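Local coordinates for DUF2235 domain-containing protein (Pseudomonas aeruginosa, PDB 4O5P) that probably hydrolyses membrane phospholipids as a phospholipase effector (Tle1) of the type VI secretion system, at residues A[245-250]-A[307-312]; A[324-329]-A[367-372]. One frame throughout, in Å; residues are numbered along the deposited sequence.

Contact 1: residues A[245-250]-A[307-312]; sequences AFANWL and RLPDEA
N248 and R307 meet where an extended loop runs past helix 238-254. The N248 side chain leaves the helix with CG anti to its own carbonyl carbon (chi1 -78°), which brings CG beside the backbone N. From CB the chain passes through CG, 3.7 Å from R307 O, and then divides, its amide turned to the loop. On one branch ND2 gives a nearly straight hydrogen bond to R307 O at 2.8 Å. The acceptor lies in the amide plane of N248, and the bond comes in nearly along the C=O axis. The same ND2 also bonds T305 O, so a single amide nitrogen serves two carbonyls of the loop. On the other branch OD1 rests against P309, with CA and CG of the proline each 3.7 Å away. The residue before it on the helix, A247, offers its CB, which packs on P309 CG at 3.9 Å; so small a residue lets the proline ring come close to the helix.

Beyond the contact, R307 turns its guanidinium edge to D310, NH2 meeting the syn lone pair of OD2 at 2.6 Å. R307 also pairs with D690 and D310 with R351. Helix 238-254 is the one that follows the presumed nucleophile elbow of this alpha/beta-hydrolase domain. Asparagine suits its place because a neutral donor can satisfy carbonyls of a loop without regular structure, consistent with its helping to hold the loop's path without adding a charge.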
loop_
_atom_site.group_PDB
_atom_site.type_symbol
_atom_site.label_atom_id
_atom_site.label_comp_id
_atom_site.label_asym_id
_atom_site.label_seq_id
_atom_site.Cartn_x
_atom_site.Cartn_y
_atom_site.Cartn_z
ATOM N N ALA A 245 -1.442 8.910 5.880
ATOM C CA ALA A 245 -1.409 9.061 7.331
ATOM C C ALA A 245 -0.316 10.051 7.746
ATOM O O ALA A 245 -0.543 10.904 8.593
ATOM C CB ALA A 245 -1.215 7.700 8.008
ATOM N N PHE A 246 0.862 9.948 7.133
ATOM C CA PHE A 246 1.961 10.895 7.343
ATOM C C PHE A 246 1.502 12.344 7.147
ATOM O O PHE A 246 1.717 13.197 8.006
ATOM C CB PHE A 246 3.110 10.549 6.387
ATOM C CG PHE A 246 4.196 11.595 6.296
ATOM C CD1 PHE A 246 4.117 12.627 5.353
ATOM C CD2 PHE A 246 5.315 11.518 7.108
ATOM C CE1 PHE A 246 5.117 13.570 5.257
ATOM C CE2 PHE A 246 6.330 12.461 7.016
ATOM C CZ PHE A 246 6.232 13.497 6.088
ATOM N N ALA A 247 0.859 12.620 6.022
ATOM C CA ALA A 247 0.357 13.962 5.733
ATOM C C ALA A 247 -0.579 14.458 6.834
ATOM O O ALA A 247 -0.429 15.598 7.310
ATOM C CB ALA A 247 -0.336 13.998 4.374
ATOM N N ASN A 248 -1.530 13.616 7.248
ATOM C CA ASN A 248 -2.410 13.996 8.366
ATOM C C ASN A 248 -1.728 14.200 9.731
ATOM O O ASN A 248 -1.990 15.192 10.426
ATOM C CB ASN A 248 -3.586 13.019 8.503
ATOM C CG ASN A 248 -4.674 13.287 7.481
ATOM O OD1 ASN A 248 -5.118 14.426 7.322
ATOM N ND2 ASN A 248 -5.074 12.252 6.747
ATOM N N TRP A 249 -0.879 13.261 10.137
ATOM C CA TRP A 249 -0.123 13.415 11.387
ATOM C C TRP A 249 0.797 14.650 11.360
ATOM O O TRP A 249 1.032 15.312 12.384
ATOM C CB TRP A 249 0.683 12.140 11.691
ATOM C CG TRP A 249 -0.184 10.924 11.912
ATOM C CD1 TRP A 249 -1.558 10.861 11.847
ATOM C CD2 TRP A 249 0.260 9.593 12.234
ATOM N NE1 TRP A 249 -1.982 9.578 12.109
ATOM C CE2 TRP A 249 -0.892 8.780 12.343
ATOM C CE3 TRP A 249 1.515 9.013 12.443
ATOM C CZ2 TRP A 249 -0.822 7.418 12.658
ATOM C CZ3 TRP A 249 1.584 7.654 12.756
ATOM C CH2 TRP A 249 0.421 6.873 12.849
ATOM N N LEU A 250 1.299 14.983 10.180
ATOM C CA LEU A 250 2.170 16.134 10.052
ATOM C C LEU A 250 1.332 17.398 10.204
ATOM O O LEU A 250 1.733 18.350 10.896
ATOM C CB LEU A 250 2.908 16.102 8.724
ATOM C CG LEU A 250 3.824 17.291 8.433
ATOM C CD1 LEU A 250 4.896 17.431 9.521
ATOM C CD2 LEU A 250 4.462 17.119 7.068
ATOM N N ARG A 307 -8.324 10.000 4.478
ATOM C CA ARG A 307 -8.914 11.234 3.980
ATOM C C ARG A 307 -7.815 12.279 3.818
ATOM O O ARG A 307 -7.075 12.546 4.772
ATOM C CB ARG A 307 -9.930 11.720 5.007
ATOM C CG ARG A 307 -10.808 12.834 4.543
ATOM C CD ARG A 307 -11.497 13.505 5.741
ATOM N NE ARG A 307 -12.047 14.776 5.302
ATOM C CZ ARG A 307 -13.232 14.900 4.713
ATOM N NH1 ARG A 307 -14.003 13.823 4.534
ATOM N NH2 ARG A 307 -13.647 16.096 4.316
ATOM N N LEU A 308 -7.678 12.858 2.627
ATOM C CA LEU A 308 -6.589 13.812 2.411
ATOM C C LEU A 308 -6.784 15.026 3.340
ATOM O O LEU A 308 -7.911 15.302 3.763
ATOM C CB LEU A 308 -6.513 14.243 0.947
ATOM C CG LEU A 308 -6.125 13.271 -0.175
ATOM C CD1 LEU A 308 -6.112 14.027 -1.483
ATOM C CD2 LEU A 308 -4.770 12.621 0.020
ATOM N N PRO A 309 -5.684 15.716 3.704
ATOM C CA PRO A 309 -5.819 16.873 4.608
ATOM C C PRO A 309 -6.769 17.937 4.063
ATOM O O PRO A 309 -6.705 18.274 2.871
ATOM C CB PRO A 309 -4.392 17.442 4.667
ATOM C CG PRO A 309 -3.515 16.254 4.501
ATOM C CD PRO A 309 -4.269 15.350 3.496
ATOM N N ASP A 310 -7.649 18.437 4.926
ATOM C CA ASP A 310 -8.546 19.520 4.555
ATOM C C ASP A 310 -7.944 20.855 4.971
ATOM O O ASP A 310 -7.431 21.004 6.083
ATOM C CB ASP A 310 -9.925 19.344 5.190
ATOM C CG ASP A 310 -10.904 18.651 4.264
ATOM O OD1 ASP A 310 -10.829 18.880 3.032
ATOM O OD2 ASP A 310 -11.757 17.895 4.761
ATOM N N GLU A 311 -7.997 21.812 4.056
ATOM C CA GLU A 311 -7.489 23.142 4.318
ATOM C C GLU A 311 -8.511 23.913 5.147
ATOM O O GLU A 311 -9.718 23.647 5.066
ATOM C CB GLU A 311 -7.205 23.865 3.002
ATOM C CG GLU A 311 -6.231 23.131 2.071
ATOM C CD GLU A 311 -4.874 22.841 2.715
ATOM O OE1 GLU A 311 -4.479 23.548 3.673
ATOM O OE2 GLU A 311 -4.194 21.893 2.260
ATOM N N ALA A 312 -8.026 24.852 5.956
ATOM C CA ALA A 312 -8.888 25.634 6.846
ATOM C C ALA A 312 -9.564 26.829 6.153
ATOM O O ALA A 312 -9.645 26.895 4.923
ATOM C CB ALA A 312 -8.101 26.104 8.068
#

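Contact 2: residues A[324-329]-A[367-372]; sequences DCSFLK and RKWTVE
The backbones of L328-K329 and W369 draw together at the third residue of a type II beta turn from R367 to T370, K329 and W369 being nearest with CA atoms 6.5 Å apart. This turn leads into strand 370-375 of the mixed sheet of the alpha/beta-hydrolase domain, while 324-329 is the loop that leads to the neighbouring parallel strand 331-336. W369 occupies its place in the turn with positive phi (66°).

R367 reaches across to the loop with a chain bent at chi2 and chi3. Its NH1 donates to L328 O at 3.0 Å, tilted 29° from the carbonyl plane, and its NH2 lies 3.3 Å from L328 CB. L328 CD2 sits over one face of the guanidinium, toward the rim, so the leucine methyl overlies part of that face while the residue's carbonyl accepts from NH1. NH2 has its strongest partner in E311, with P309 O as a further acceptor; an arginine suits this buried place because its several N-H groups can serve separate points of the one long loop between strands 294-299 and 331-336.

W369 lays its ring edge against the loop. L328 O is near the ring plane, 3.4 Å from CE3, and S326 CB approaches the same edge at CZ3. One face of the indole carries the aliphatic K368 CD over its centre, leaving that lysine's NZ to a water. S326 OG is bonded to E323, and K329 NZ shares E323 with it. Inside the turn, R367 O accepts from both T370 N and T370 OG1, the hydroxyl lying 2.5 Å from R367 O.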
loop_
_atom_site.group_PDB
_atom_site.type_symbol
_atom_site.label_atom_id
_atom_site.label_comp_id
_atom_site.label_asym_id
_atom_site.label_seq_id
_atom_site.Cartn_x
_atom_site.Cartn_y
_atom_site.Cartn_z
ATOM N N ASP A 324 -0.194 30.812 0.819
ATOM C CA ASP A 324 0.541 30.440 2.039
ATOM C C ASP A 324 -0.373 30.045 3.205
ATOM O O ASP A 324 0.073 29.929 4.349
ATOM C CB ASP A 324 1.493 31.567 2.468
ATOM C CG ASP A 324 0.759 32.848 2.852
ATOM O OD1 ASP A 324 -0.391 33.050 2.398
ATOM O OD2 ASP A 324 1.335 33.663 3.609
ATOM N N CYS A 325 -1.651 29.839 2.903
ATOM C CA CYS A 325 -2.620 29.386 3.901
ATOM C C CYS A 325 -2.727 27.855 3.911
ATOM O O CYS A 325 -3.187 27.267 4.892
ATOM C CB CYS A 325 -4.008 29.971 3.608
ATOM S SG CYS A 325 -4.120 31.798 3.530
ATOM N N SER A 326 -2.303 27.219 2.816
ATOM C CA SER A 326 -2.608 25.802 2.571
ATOM C C SER A 326 -1.512 24.829 3.022
ATOM O O SER A 326 -0.323 25.115 2.908
ATOM C CB SER A 326 -2.925 25.568 1.084
ATOM O OG SER A 326 -3.956 26.433 0.631
ATOM N N PHE A 327 -1.934 23.679 3.531
ATOM C CA PHE A 327 -1.006 22.630 3.928
ATOM C C PHE A 327 -0.593 21.714 2.759
ATOM O O PHE A 327 0.589 21.359 2.614
ATOM C CB PHE A 327 -1.602 21.828 5.080
ATOM C CG PHE A 327 -0.700 20.747 5.589
ATOM C CD1 PHE A 327 0.462 21.068 6.273
ATOM C CD2 PHE A 327 -1.011 19.408 5.373
ATOM C CE1 PHE A 327 1.300 20.069 6.744
ATOM C CE2 PHE A 327 -0.170 18.401 5.833
ATOM C CZ PHE A 327 0.980 18.729 6.524
ATOM N N LEU A 328 -1.558 21.355 1.911
ATOM C CA LEU A 328 -1.299 20.455 0.780
ATOM C C LEU A 328 -1.559 21.170 -0.536
ATOM O O LEU A 328 -2.684 21.605 -0.790
ATOM C CB LEU A 328 -2.189 19.204 0.875
ATOM C CG LEU A 328 -2.181 18.244 -0.317
ATOM C CD1 LEU A 328 -0.809 17.615 -0.436
ATOM C CD2 LEU A 328 -3.271 17.147 -0.150
ATOM N N LYS A 329 -0.541 21.284 -1.381
ATOM C CA LYS A 329 -0.670 22.054 -2.634
ATOM C C LYS A 329 -1.159 21.238 -3.835
ATOM O O LYS A 329 -1.703 21.797 -4.783
ATOM C CB LYS A 329 0.671 22.685 -3.013
ATOM C CG LYS A 329 1.356 23.508 -1.927
ATOM C CD LYS A 329 0.490 24.621 -1.382
ATOM C CE LYS A 329 1.226 25.272 -0.193
ATOM N NZ LYS A 329 0.602 26.541 0.332
ATOM N N ARG A 367 -11.277 16.899 -3.294
ATOM C CA ARG A 367 -10.712 18.153 -2.800
ATOM C C ARG A 367 -9.927 18.940 -3.863
ATOM O O ARG A 367 -9.250 18.340 -4.696
ATOM C CB ARG A 367 -9.780 17.796 -1.646
ATOM C CG ARG A 367 -9.332 18.968 -0.866
ATOM C CD ARG A 367 -7.908 19.315 -1.244
ATOM N NE ARG A 367 -7.107 19.432 -0.058
ATOM C CZ ARG A 367 -6.001 20.149 0.025
ATOM N NH1 ARG A 367 -5.553 20.830 -1.026
ATOM N NH2 ARG A 367 -5.358 20.172 1.169
ATOM N N LYS A 368 -9.988 20.276 -3.813
ATOM C CA LYS A 368 -9.248 21.122 -4.760
ATOM C C LYS A 368 -7.791 20.668 -4.915
ATOM O O LYS A 368 -7.187 20.169 -3.968
ATOM C CB LYS A 368 -9.277 22.605 -4.324
ATOM C CG LYS A 368 -8.646 22.887 -2.954
ATOM C CD LYS A 368 -8.695 24.381 -2.609
ATOM C CE LYS A 368 -8.121 24.654 -1.225
ATOM N NZ LYS A 368 -8.241 26.084 -0.807
ATOM N N TRP A 369 -7.242 20.804 -6.115
ATOM C CA TRP A 369 -5.824 20.520 -6.352
ATOM C C TRP A 369 -5.458 19.049 -6.167
ATOM O O TRP A 369 -4.270 18.729 -6.059
ATOM C CB TRP A 369 -4.916 21.357 -5.434
ATOM C CG TRP A 369 -5.268 22.817 -5.343
ATOM C CD1 TRP A 369 -5.906 23.575 -6.287
ATOM C CD2 TRP A 369 -5.013 23.688 -4.235
ATOM N NE1 TRP A 369 -6.045 24.873 -5.833
ATOM C CE2 TRP A 369 -5.502 24.965 -4.579
ATOM C CE3 TRP A 369 -4.410 23.511 -2.980
ATOM C CZ2 TRP A 369 -5.418 26.061 -3.707
ATOM C CZ3 TRP A 369 -4.326 24.596 -2.126
ATOM C CH2 TRP A 369 -4.826 25.854 -2.494
ATOM N N THR A 370 -6.457 18.164 -6.125
ATOM C CA THR A 370 -6.190 16.722 -6.059
ATOM C C THR A 370 -6.914 15.988 -7.192
ATOM O O THR A 370 -8.060 16.310 -7.508
ATOM C CB THR A 370 -6.564 16.128 -4.684
ATOM O OG1 THR A 370 -7.988 16.138 -4.506
ATOM C CG2 THR A 370 -5.920 16.950 -3.568
ATOM N N VAL A 371 -6.254 15.007 -7.803
ATOM C CA VAL A 371 -6.798 14.366 -9.003
ATOM C C VAL A 371 -6.512 12.869 -8.939
ATOM O O VAL A 371 -5.511 12.459 -8.362
ATOM C CB VAL A 371 -6.231 15.049 -10.295
ATOM C CG1 VAL A 371 -4.712 14.972 -10.334
ATOM C CG2 VAL A 371 -6.834 14.466 -11.557
ATOM N N GLU A 372 -7.423 12.060 -9.475
ATOM C CA GLU A 372 -7.339 10.594 -9.402
ATOM C C GLU A 372 -7.492 10.036 -10.826
ATOM O O GLU A 372 -8.490 10.305 -11.502
ATOM C CB GLU A 372 -8.432 10.060 -8.446
ATOM C CG GLU A 372 -8.478 8.529 -8.207
ATOM C CD GLU A 372 -9.206 8.175 -6.913
ATOM O OE1 GLU A 372 -10.458 8.116 -6.896
ATOM O OE2 GLU A 372 -8.537 7.955 -5.887
HETATM O O HOH W 1 -6.313 26.874 0.958
#

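Both contacts are largely buried, and the loop between strands 294-299 and 331-336 supplies one side of each. Contact 1 sets an early part of it on helix 238-254; contact 2 sets its end against the turn before strand 370-375, farther from the centre of the chain and with more polar groups and a water at its margin. A neutral amide and small apolar groups do the work in contact 1, whereas contact 2 relies on a guanidinium and an indole. They are joined directly: E311 of 307-312, besides pairing with R367, probably bonds F327 N, tying the early part of the loop to its end and to the turn before strand 370-375.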